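Long-range contacts in beta-lactamase (Klebsiella pneumoniae, PDB 6KBY), which probably hydrolyses beta-lactam antibiotics to substituted beta-amino acids, as a class C enzyme, and here carries adenosine monophosphate covalently bound in its active site: residues L66-S71 with G323-F328; S71-F76 with Y228-T233; W207-K212 with L345-Y350; M340-L345 with T357-I362. One frame throughout, in Å; residues are numbered along the deposited sequence.

Contact 1 (L66-S71 with G323-F328); sequences LFEVGS and GSTNGF. With AMP (adenosine monophosphate), chain B.
Gly323 packs against the loop leading into Ser71, its CA making a CA-H...O contact with Val69 O at 3.3 Å. With no side chain on Gly323 or Gly70, the two backbones can come together here. Ser324 divides its backbone: its O meets the CA of Gly70 and accepts a hydrogen bond from the nucleotide O3', while its N donates to AMP O1P over 2.7 Å (164°). Next, Thr325 has OG1 between its backbone N and carbonyl carbon (chi1 65°), from where it donates to Glu68 OE1 at 2.8 Å, nearly along the C-O axis. The other carboxylate oxygen, Glu68 OE2, is taken by Tyr205 OH and Val218 N; with both oxygens engaged, rotation of the group should be limited. Phe328 ends the segment with its ring under Glu68, whose CB sits over the face, 3.8 Å from the ring centroid. Phe67 CD2 touches Phe328 CE2 at 3.8 Å, the two side chains crossing at about a right angle. The nucleotide is attached through Ser71, whose N also donates to AMP O1P, at 2.8 Å; two backbone N-H groups thus grip one phosphoryl oxygen, consistent with the oxyanion hole of class C enzymes.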
# COMPACT_ATOMS: atom_id res chain seq x y z
N LEU A 66 -15.43 -4.61 -4.18
CA LEU A 66 -14.36 -3.62 -4.16
C LEU A 66 -14.30 -2.98 -2.79
O LEU A 66 -15.33 -2.53 -2.25
CB LEU A 66 -14.63 -2.54 -5.22
CG LEU A 66 -14.66 -3.04 -6.66
CD1 LEU A 66 -15.35 -2.02 -7.56
CD2 LEU A 66 -13.26 -3.32 -7.16
N PHE A 67 -13.10 -2.92 -2.23
CA PHE A 67 -12.84 -2.24 -0.97
C PHE A 67 -11.89 -1.07 -1.23
O PHE A 67 -11.01 -1.15 -2.09
CB PHE A 67 -12.14 -3.17 0.04
CG PHE A 67 -12.98 -4.33 0.52
CD1 PHE A 67 -13.12 -5.48 -0.25
CD2 PHE A 67 -13.57 -4.30 1.78
CE1 PHE A 67 -13.87 -6.56 0.22
CE2 PHE A 67 -14.31 -5.37 2.25
CZ PHE A 67 -14.46 -6.50 1.47
N GLU A 68 -12.07 0.01 -0.47
CA GLU A 68 -11.04 1.03 -0.40
C GLU A 68 -9.84 0.47 0.35
O GLU A 68 -10.00 -0.20 1.38
CB GLU A 68 -11.56 2.26 0.34
CG GLU A 68 -12.72 2.91 -0.38
CD GLU A 68 -13.41 4.01 0.41
OE1 GLU A 68 -12.95 4.38 1.51
OE2 GLU A 68 -14.45 4.50 -0.08
N VAL A 69 -8.64 0.74 -0.15
CA VAL A 69 -7.44 0.26 0.51
C VAL A 69 -6.55 1.38 1.03
O VAL A 69 -5.48 1.10 1.57
CB VAL A 69 -6.65 -0.74 -0.36
CG1 VAL A 69 -7.53 -1.95 -0.65
CG2 VAL A 69 -6.18 -0.09 -1.65
N GLY A 70 -6.98 2.64 0.92
CA GLY A 70 -6.23 3.72 1.52
C GLY A 70 -4.76 3.67 1.13
O GLY A 70 -4.45 3.60 -0.06
N SER A 71 -3.85 3.61 2.10
CA SER A 71 -2.41 3.72 1.81
C SER A 71 -1.79 2.52 1.11
O SER A 71 -0.62 2.61 0.73
CB SER A 71 -1.62 4.02 3.06
OG SER A 71 -1.99 5.29 3.54
N GLY A 323 -3.13 -0.01 5.10
CA GLY A 323 -3.89 1.06 4.48
C GLY A 323 -5.25 1.22 5.12
O GLY A 323 -5.89 0.23 5.49
N SER A 324 -5.71 2.46 5.26
CA SER A 324 -7.01 2.71 5.86
C SER A 324 -7.65 3.92 5.21
O SER A 324 -6.97 4.77 4.64
CB SER A 324 -6.92 2.98 7.37
OG SER A 324 -6.07 2.05 8.02
N THR A 325 -8.98 3.98 5.31
CA THR A 325 -9.74 5.21 5.12
C THR A 325 -10.68 5.34 6.32
O THR A 325 -10.68 4.49 7.22
CB THR A 325 -10.54 5.21 3.82
OG1 THR A 325 -11.53 4.19 3.90
CG2 THR A 325 -9.64 4.97 2.60
N ASN A 326 -11.50 6.39 6.34
CA ASN A 326 -12.43 6.53 7.45
C ASN A 326 -13.34 5.32 7.58
O ASN A 326 -13.82 5.02 8.68
CB ASN A 326 -13.28 7.79 7.30
CG ASN A 326 -12.50 9.05 7.61
OD1 ASN A 326 -11.40 9.00 8.14
ND2 ASN A 326 -13.09 10.20 7.28
N GLY A 327 -13.61 4.63 6.48
CA GLY A 327 -14.51 3.50 6.53
C GLY A 327 -13.92 2.13 6.30
O GLY A 327 -14.66 1.15 6.34
N PHE A 328 -12.60 2.02 6.08
CA PHE A 328 -12.00 0.76 5.65
C PHE A 328 -10.65 0.52 6.31
O PHE A 328 -9.92 1.47 6.64
CB PHE A 328 -11.76 0.74 4.13
CG PHE A 328 -13.01 0.66 3.30
CD1 PHE A 328 -13.78 1.79 3.05
CD2 PHE A 328 -13.39 -0.54 2.72
CE1 PHE A 328 -14.91 1.71 2.26
CE2 PHE A 328 -14.52 -0.62 1.93
CZ PHE A 328 -15.28 0.51 1.70
P AMP B . -2.77 5.35 4.89
O1P AMP B . -3.97 4.47 4.80
O2P AMP B . -1.77 5.10 5.98
O5' AMP B . -3.22 6.88 4.91
C5' AMP B . -4.17 7.35 3.97
C4' AMP B . -5.50 7.65 4.62
O4' AMP B . -5.37 8.81 5.49
C3' AMP B . -6.63 8.02 3.66
O3' AMP B . -7.26 6.89 3.10
C2' AMP B . -7.54 8.88 4.53
O2' AMP B . -8.32 8.07 5.39
C1' AMP B . -6.52 9.64 5.37
N9 AMP B . -6.11 10.90 4.73
C8 AMP B . -4.89 11.16 4.21
N7 AMP B . -4.83 12.42 3.70
C5 AMP B . -6.05 12.98 3.88
C6 AMP B . -6.68 14.28 3.57
N6 AMP B . -5.98 15.26 2.95
N1 AMP B . -7.97 14.46 3.93
C2 AMP B . -8.68 13.49 4.55
N3 AMP B . -8.17 12.28 4.86
C4 AMP B . -6.88 11.97 4.56

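Contact 2 (S71-F76 with Y228-T233); sequences SLSKTF and YGIKTT. With AMP (adenosine monophosphate), chain B.
Ser73, one residue before the lysine of the SxxK motif that opens helix 72-86, joins that helix start to the backbone entering strand 231-232. With OG anti to the carbonyl carbon (chi1 -55°), the hydroxyl faces Ile230, whose N donates to Ser73 OG over 2.9 Å in a nearly straight bond (165°). The same hydroxyl is hydrogen-bonded to Gly70 O, and Ile230 CB rests 3.3 Å from Ser73 OG. One turn further on, Phe76 CD1 reaches Ile230 CG1 at 4.1 Å, the side chains crossing at about a right angle, and the Phe76 ring also stacks with that of Tyr240. At the nucleotide end, Tyr228 sets its CB 3.3 Å from O3' of the AMP. The Tyr228 ring then runs along the ribose toward the base, bringing CE2 within 3.8 Å of N7, and Tyr228 OH is hydrogen-bonded to Glu221 N. Lys74 starts out away from the strand, but a bend at its last torsion brings NZ to Ser71 OG at 2.8 Å; Asn158 OD1 and Ala227 O also bind NZ. Ser71 OG itself is bonded covalently to the AMP phosphorus (1.6 Å). A single buried hydroxyl, that of Ser73, thus serves two backbone polar groups and ties the backbone entering strand 231-232 to the helix start beside the serine that carries the nucleotide.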
# COMPACT_ATOMS: atom_id res chain seq x y z
N SER A 71 -3.85 3.61 2.10
CA SER A 71 -2.41 3.72 1.81
C SER A 71 -1.79 2.52 1.11
O SER A 71 -0.62 2.61 0.73
CB SER A 71 -1.62 4.02 3.06
OG SER A 71 -1.99 5.29 3.54
N LEU A 72 -2.50 1.40 0.92
CA LEU A 72 -1.94 0.44 -0.03
C LEU A 72 -1.70 1.14 -1.35
O LEU A 72 -0.80 0.76 -2.10
CB LEU A 72 -2.85 -0.76 -0.23
CG LEU A 72 -3.09 -1.63 1.00
CD1 LEU A 72 -3.76 -2.94 0.62
CD2 LEU A 72 -1.79 -1.88 1.71
N SER A 73 -2.47 2.21 -1.62
CA SER A 73 -2.31 2.98 -2.84
C SER A 73 -0.91 3.55 -2.99
O SER A 73 -0.44 3.74 -4.11
CB SER A 73 -3.32 4.13 -2.85
OG SER A 73 -4.65 3.66 -2.68
N LYS A 74 -0.23 3.84 -1.87
CA LYS A 74 1.11 4.40 -1.96
C LYS A 74 2.07 3.46 -2.67
O LYS A 74 3.01 3.90 -3.34
CB LYS A 74 1.65 4.73 -0.57
CG LYS A 74 0.82 5.75 0.20
CD LYS A 74 1.57 6.26 1.43
CE LYS A 74 0.93 7.51 2.00
NZ LYS A 74 -0.50 7.29 2.34
N THR A 75 1.85 2.14 -2.54
CA THR A 75 2.74 1.20 -3.20
C THR A 75 2.56 1.23 -4.71
O THR A 75 3.49 0.89 -5.45
CB THR A 75 2.57 -0.23 -2.68
OG1 THR A 75 1.29 -0.77 -3.07
CG2 THR A 75 2.72 -0.31 -1.17
N PHE A 76 1.37 1.62 -5.19
CA PHE A 76 1.18 1.79 -6.63
C PHE A 76 1.90 3.02 -7.15
O PHE A 76 2.46 3.00 -8.25
CB PHE A 76 -0.32 1.81 -6.96
CG PHE A 76 -1.00 0.50 -6.68
CD1 PHE A 76 -1.48 0.22 -5.41
CD2 PHE A 76 -1.11 -0.47 -7.65
CE1 PHE A 76 -2.07 -1.00 -5.12
CE2 PHE A 76 -1.70 -1.70 -7.37
CZ PHE A 76 -2.18 -1.96 -6.11
N TYR A 228 -4.01 7.59 -1.56
CA TYR A 228 -5.07 6.79 -0.93
C TYR A 228 -6.22 6.44 -1.87
O TYR A 228 -7.28 6.07 -1.35
CB TYR A 228 -5.61 7.51 0.33
CG TYR A 228 -6.09 8.94 0.07
CD1 TYR A 228 -7.33 9.20 -0.52
CD2 TYR A 228 -5.30 10.03 0.42
CE1 TYR A 228 -7.76 10.51 -0.77
CE2 TYR A 228 -5.73 11.34 0.18
CZ TYR A 228 -6.96 11.58 -0.42
OH TYR A 228 -7.39 12.87 -0.68
N GLY A 229 -6.07 6.50 -3.19
CA GLY A 229 -7.23 6.43 -4.06
C GLY A 229 -7.71 5.07 -4.54
O GLY A 229 -8.79 5.02 -5.14
N ILE A 230 -6.98 3.98 -4.32
CA ILE A 230 -7.31 2.71 -4.98
C ILE A 230 -8.52 2.04 -4.33
O ILE A 230 -8.60 1.94 -3.09
CB ILE A 230 -6.10 1.77 -4.98
CG1 ILE A 230 -4.97 2.34 -5.86
CG2 ILE A 230 -6.49 0.37 -5.42
CD1 ILE A 230 -5.19 2.20 -7.36
N LYS A 231 -9.44 1.55 -5.17
CA LYS A 231 -10.47 0.60 -4.79
C LYS A 231 -10.22 -0.67 -5.59
O LYS A 231 -9.96 -0.60 -6.80
CB LYS A 231 -11.87 1.14 -5.13
CG LYS A 231 -12.27 2.42 -4.39
CD LYS A 231 -11.80 3.66 -5.17
CE LYS A 231 -11.84 4.92 -4.35
NZ LYS A 231 -11.35 5.96 -5.27
N THR A 232 -10.28 -1.83 -4.94
CA THR A 232 -9.84 -3.06 -5.58
C THR A 232 -10.44 -4.27 -4.86
O THR A 232 -11.03 -4.15 -3.79
CB THR A 232 -8.31 -3.11 -5.62
OG1 THR A 232 -7.87 -4.26 -6.33
CG2 THR A 232 -7.74 -3.14 -4.22
N THR A 233 -10.29 -5.43 -5.49
CA THR A 233 -10.73 -6.69 -4.91
C THR A 233 -9.55 -7.40 -4.25
O THR A 233 -8.38 -7.16 -4.58
CB THR A 233 -11.32 -7.62 -5.97
OG1 THR A 233 -10.28 -8.01 -6.87
CG2 THR A 233 -12.45 -6.94 -6.74
P AMP B . -2.77 5.35 4.89
O1P AMP B . -3.97 4.47 4.80
O2P AMP B . -1.77 5.10 5.98
O5' AMP B . -3.22 6.88 4.91
C5' AMP B . -4.17 7.35 3.97
C4' AMP B . -5.50 7.65 4.62
O4' AMP B . -5.37 8.81 5.49
C3' AMP B . -6.63 8.02 3.66
O3' AMP B . -7.26 6.89 3.10
C2' AMP B . -7.54 8.88 4.53
O2' AMP B . -8.32 8.07 5.39
C1' AMP B . -6.52 9.64 5.37
N9 AMP B . -6.11 10.90 4.73
C8 AMP B . -4.89 11.16 4.21
N7 AMP B . -4.83 12.42 3.70
C5 AMP B . -6.05 12.98 3.88
C6 AMP B . -6.68 14.28 3.57
N6 AMP B . -5.98 15.26 2.95
N1 AMP B . -7.97 14.46 3.93
C2 AMP B . -8.68 13.49 4.55
N3 AMP B . -8.17 12.28 4.86
C4 AMP B . -6.88 11.97 4.56

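Contact 3 (W207-K212 with L345-Y350); sequences WGYNKK and LANKNY
Tyr209 and Asn347 form the central polar link, Tyr209 N donating to Asn347 O over 3.0 Å. The bond is bent (139° at the hydrogen) and the donor stands above the carbonyl plane; Tyr209 N probably also donates to Gly327 O, consistent with the bend. Beside it, Lys348 NZ donates to Tyr209 O at 3.2 Å, from well above the plane of that carbonyl. Bends at chi3 and chi4 (-80° and -71°) fold the lysine back over this oxygen, while its ammonium forms a salt bridge with Asp213. A water takes a further share of the oxygen, donating to Tyr209 O at 2.6 Å and accepting from Asn349 N at 2.8 Å. Asn347 ND2 makes a weak bond with Trp207 O (3.1 Å); the amide's other bonds include OD1 with Gly34 N and ND2 with Leu52 O. Outward from these bonds, the Tyr209 ring and the Asn347 amide run side by side with planes nearly perpendicular, Tyr209 CE1 lying 3.9 Å from Asn347 ND2. Asn347 O sits at the ring edge. The arrangement docks the small antiparallel pair of strands 208-209 and 215-216 on the loop that leaves strand 340-346 of the large antiparallel sheet for helix 352-364.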
# COMPACT_ATOMS: atom_id res chain seq x y z
N TRP A 207 -19.64 -0.35 0.99
CA TRP A 207 -19.65 0.85 1.82
C TRP A 207 -18.72 0.63 3.01
O TRP A 207 -18.61 -0.48 3.53
CB TRP A 207 -21.07 1.17 2.28
CG TRP A 207 -21.87 1.76 1.16
CD1 TRP A 207 -22.68 1.11 0.29
CD2 TRP A 207 -21.86 3.14 0.76
NE1 TRP A 207 -23.21 2.00 -0.62
CE2 TRP A 207 -22.72 3.25 -0.36
CE3 TRP A 207 -21.22 4.28 1.23
CZ2 TRP A 207 -22.96 4.47 -1.00
CZ3 TRP A 207 -21.46 5.49 0.60
CH2 TRP A 207 -22.32 5.57 -0.51
N GLY A 208 -18.03 1.69 3.40
CA GLY A 208 -17.27 1.67 4.62
C GLY A 208 -18.11 2.15 5.77
O GLY A 208 -19.07 2.89 5.59
N TYR A 209 -17.77 1.73 6.98
CA TYR A 209 -18.53 2.10 8.17
C TYR A 209 -17.60 2.79 9.16
O TYR A 209 -16.64 2.18 9.64
CB TYR A 209 -19.27 0.89 8.75
CG TYR A 209 -20.35 0.48 7.76
CD1 TYR A 209 -20.06 -0.38 6.71
CD2 TYR A 209 -21.62 1.05 7.82
CE1 TYR A 209 -21.02 -0.70 5.77
CE2 TYR A 209 -22.58 0.73 6.89
CZ TYR A 209 -22.28 -0.15 5.87
OH TYR A 209 -23.23 -0.46 4.93
N ASN A 210 -17.86 4.08 9.41
CA ASN A 210 -16.96 4.91 10.20
C ASN A 210 -17.15 4.63 11.69
O ASN A 210 -17.85 3.70 12.09
CB ASN A 210 -17.07 6.38 9.80
CG ASN A 210 -18.40 7.01 10.22
OD1 ASN A 210 -19.19 6.41 10.95
ND2 ASN A 210 -18.64 8.24 9.76
N LYS A 211 -16.51 5.45 12.53
CA LYS A 211 -16.56 5.22 13.97
C LYS A 211 -17.98 5.30 14.52
O LYS A 211 -18.29 4.64 15.52
CB LYS A 211 -15.68 6.24 14.69
CG LYS A 211 -14.20 6.03 14.51
CD LYS A 211 -13.45 7.08 15.28
CE LYS A 211 -11.95 6.93 15.13
NZ LYS A 211 -11.24 7.90 16.00
N LYS A 212 -18.83 6.10 13.90
CA LYS A 212 -20.23 6.17 14.29
C LYS A 212 -21.11 5.24 13.45
O LYS A 212 -22.34 5.37 13.48
CB LYS A 212 -20.73 7.62 14.26
CG LYS A 212 -20.09 8.46 15.37
CD LYS A 212 -20.55 9.90 15.37
CE LYS A 212 -19.85 10.68 16.49
NZ LYS A 212 -20.25 12.11 16.52
N LEU A 345 -8.84 -7.39 3.70
CA LEU A 345 -9.64 -6.21 3.42
C LEU A 345 -10.88 -6.20 4.31
O LEU A 345 -11.54 -7.23 4.46
CB LEU A 345 -10.08 -6.17 1.96
CG LEU A 345 -8.96 -6.34 0.93
CD1 LEU A 345 -9.52 -6.22 -0.47
CD2 LEU A 345 -7.85 -5.33 1.17
N ALA A 346 -11.19 -5.03 4.87
CA ALA A 346 -12.35 -4.86 5.73
C ALA A 346 -13.01 -3.52 5.42
O ALA A 346 -12.33 -2.54 5.09
CB ALA A 346 -11.96 -4.85 7.21
N ASN A 347 -14.34 -3.47 5.56
CA ASN A 347 -15.09 -2.23 5.45
C ASN A 347 -15.40 -1.59 6.80
O ASN A 347 -16.46 -0.99 7.02
CB ASN A 347 -16.32 -2.37 4.56
CG ASN A 347 -17.34 -3.33 5.11
OD1 ASN A 347 -17.08 -4.04 6.09
ND2 ASN A 347 -18.51 -3.40 4.47
N LYS A 348 -14.45 -1.71 7.72
CA LYS A 348 -14.35 -0.86 8.89
C LYS A 348 -12.87 -0.70 9.19
O LYS A 348 -12.09 -1.63 9.00
CB LYS A 348 -15.09 -1.45 10.10
CG LYS A 348 -14.96 -0.60 11.37
CD LYS A 348 -15.88 -1.08 12.47
CE LYS A 348 -17.30 -0.59 12.25
NZ LYS A 348 -17.41 0.88 12.48
N ASN A 349 -12.49 0.50 9.62
CA ASN A 349 -11.11 0.80 9.99
C ASN A 349 -10.91 0.32 11.43
O ASN A 349 -11.27 1.02 12.38
CB ASN A 349 -10.88 2.30 9.86
CG ASN A 349 -9.46 2.73 10.21
OD1 ASN A 349 -8.68 1.97 10.79
ND2 ASN A 349 -9.13 3.97 9.87
N TYR A 350 -10.33 -0.86 11.58
CA TYR A 350 -10.01 -1.42 12.89
C TYR A 350 -8.50 -1.42 13.08
O TYR A 350 -7.74 -1.27 12.12
CB TYR A 350 -10.61 -2.83 13.04
CG TYR A 350 -9.97 -3.86 12.14
CD1 TYR A 350 -10.24 -3.89 10.77
CD2 TYR A 350 -9.08 -4.79 12.65
CE1 TYR A 350 -9.64 -4.83 9.95
CE2 TYR A 350 -8.47 -5.72 11.83
CZ TYR A 350 -8.75 -5.73 10.48
OH TYR A 350 -8.14 -6.66 9.68
O HOH W 1 -14.17 2.71 10.16

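Contact 4 (M340-L345 with T357-I362); sequences MGIVML and TVAYKI
Ile342 and Ile362 touch tip to tip, CD1 to CD1 at 3.6 Å, with the two side chains crossing at about a right angle. The other branch of Ile342, CG2, comes to 4.0 Å from Ala359 CB. That methyl is shared: Met344 SD lies 3.8 Å from Ala359 CB on its way past, and beyond it Met344 CE reaches Val358 CG1 at 3.6 Å. In Ile342, CG1 is anti to the backbone N (chi1 -175°), sending CD1 out toward Ile362, whereas in Met344 a bend at the last torsion turns CE onto Val358. Behind these side chains, strand 340-345 and helix 357-362 run roughly antiparallel, their axes at 147° and 9.3 Å apart at the closest point. The backbones come nearest at Ile342 and Ala359, 6.9 Å between CA atoms, where the helix presents only a methyl group. Backbone bonds to strands on both sides, with Ala333 and Tyr331 on one and Ala38 and Thr40 on the other, hold the strand within the large sheet. Helix 11-30 supports the helix in turn, Leu22 packing on Val358 and Ile362. Val343 and Leu345 point to the other face and meet helix 234-244, so the sheet is sandwiched between helices, as in the alpha/beta domain of serine beta-lactamases. With aliphatic and thioether groups making the side-chain contacts, the helix is seated on the sheet by close apolar fit, without directional bonds.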
# COMPACT_ATOMS: atom_id res chain seq x y z
N MET A 340 4.72 -16.86 0.07
CA MET A 340 3.47 -16.79 0.79
C MET A 340 3.09 -15.34 1.00
O MET A 340 3.94 -14.47 1.17
CB MET A 340 3.50 -17.56 2.09
CG MET A 340 4.41 -17.00 3.11
SD MET A 340 4.38 -18.01 4.59
CE MET A 340 4.51 -19.67 3.96
N GLY A 341 1.79 -15.08 0.94
CA GLY A 341 1.31 -13.72 1.07
C GLY A 341 -0.13 -13.71 1.50
O GLY A 341 -0.86 -14.70 1.35
N ILE A 342 -0.54 -12.57 2.05
CA ILE A 342 -1.89 -12.40 2.53
C ILE A 342 -2.37 -10.98 2.24
O ILE A 342 -1.60 -10.01 2.34
CB ILE A 342 -2.02 -12.75 4.03
CG1 ILE A 342 -3.48 -12.68 4.48
CG2 ILE A 342 -1.13 -11.86 4.89
CD1 ILE A 342 -3.69 -13.23 5.87
N VAL A 343 -3.64 -10.87 1.87
CA VAL A 343 -4.36 -9.62 1.74
C VAL A 343 -5.56 -9.71 2.67
O VAL A 343 -6.33 -10.67 2.61
CB VAL A 343 -4.86 -9.43 0.29
CG1 VAL A 343 -5.60 -8.11 0.15
CG2 VAL A 343 -3.72 -9.54 -0.70
N MET A 344 -5.74 -8.71 3.54
CA MET A 344 -6.89 -8.65 4.43
C MET A 344 -7.60 -7.33 4.18
O MET A 344 -7.03 -6.27 4.45
CB MET A 344 -6.46 -8.73 5.89
CG MET A 344 -5.82 -10.05 6.27
SD MET A 344 -4.90 -9.97 7.82
CE MET A 344 -6.15 -9.39 8.97
N LEU A 345 -8.84 -7.39 3.70
CA LEU A 345 -9.64 -6.21 3.42
C LEU A 345 -10.88 -6.20 4.31
O LEU A 345 -11.54 -7.23 4.46
CB LEU A 345 -10.08 -6.17 1.96
CG LEU A 345 -8.96 -6.34 0.93
CD1 LEU A 345 -9.52 -6.22 -0.47
CD2 LEU A 345 -7.85 -5.33 1.17
N THR A 357 -1.39 -8.83 13.73
CA THR A 357 -1.38 -10.04 14.54
C THR A 357 -2.09 -11.19 13.82
O THR A 357 -1.59 -12.32 13.78
CB THR A 357 -2.03 -9.76 15.90
OG1 THR A 357 -1.25 -8.78 16.61
CG2 THR A 357 -2.11 -11.04 16.73
N VAL A 358 -3.26 -10.92 13.25
CA VAL A 358 -3.98 -11.95 12.51
C VAL A 358 -3.16 -12.44 11.32
O VAL A 358 -3.03 -13.65 11.09
CB VAL A 358 -5.37 -11.43 12.09
CG1 VAL A 358 -6.01 -12.36 11.08
CG2 VAL A 358 -6.27 -11.28 13.32
N ALA A 359 -2.57 -11.51 10.57
CA ALA A 359 -1.75 -11.91 9.43
C ALA A 359 -0.56 -12.76 9.86
O ALA A 359 -0.21 -13.74 9.20
CB ALA A 359 -1.27 -10.66 8.68
N TYR A 360 0.09 -12.36 10.95
CA TYR A 360 1.23 -13.13 11.46
C TYR A 360 0.81 -14.54 11.83
O TYR A 360 1.49 -15.51 11.49
CB TYR A 360 1.82 -12.39 12.67
CG TYR A 360 2.95 -13.12 13.33
CD1 TYR A 360 4.25 -13.03 12.85
CD2 TYR A 360 2.73 -13.91 14.45
CE1 TYR A 360 5.30 -13.71 13.46
CE2 TYR A 360 3.76 -14.59 15.06
CZ TYR A 360 5.03 -14.49 14.57
OH TYR A 360 6.05 -15.18 15.20
N LYS A 361 -0.33 -14.68 12.52
CA LYS A 361 -0.80 -16.01 12.89
C LYS A 361 -1.12 -16.85 11.66
O LYS A 361 -0.81 -18.04 11.61
CB LYS A 361 -2.01 -15.90 13.80
CG LYS A 361 -1.68 -15.37 15.19
CD LYS A 361 -2.96 -15.13 15.96
CE LYS A 361 -2.70 -14.68 17.38
NZ LYS A 361 -3.97 -14.29 18.06
N ILE A 362 -1.76 -16.25 10.66
CA ILE A 362 -2.11 -17.00 9.46
C ILE A 362 -0.85 -17.45 8.72
O ILE A 362 -0.69 -18.64 8.41
CB ILE A 362 -3.06 -16.19 8.56
CG1 ILE A 362 -4.41 -16.02 9.24
CG2 ILE A 362 -3.23 -16.89 7.21
CD1 ILE A 362 -5.32 -15.04 8.56

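Contacts 1, 2 and 4 are buried, while contact 3 lies partly at the surface, its centre about 17 Å from the centre of the chain. Contacts 1 and 2 share Ser71 and border the same nucleotide; strands 67-68 and 231-232 are neighbours in one small sheet, with Phe67 N and Val69 N probably bonded to Thr232 O and Ile230 O. Contacts 3 and 4 both use strand 340-346 and share Leu345, whose side chain also packs against Phe67 and Val69 of contact 1. Chemistry follows place: backbone amides, hydroxyls and a carboxylate mix with aromatic packing around the active site, bent bonds, a lysine and a water serve the outer loop, and apolar side chains fill the interface of helix and sheet.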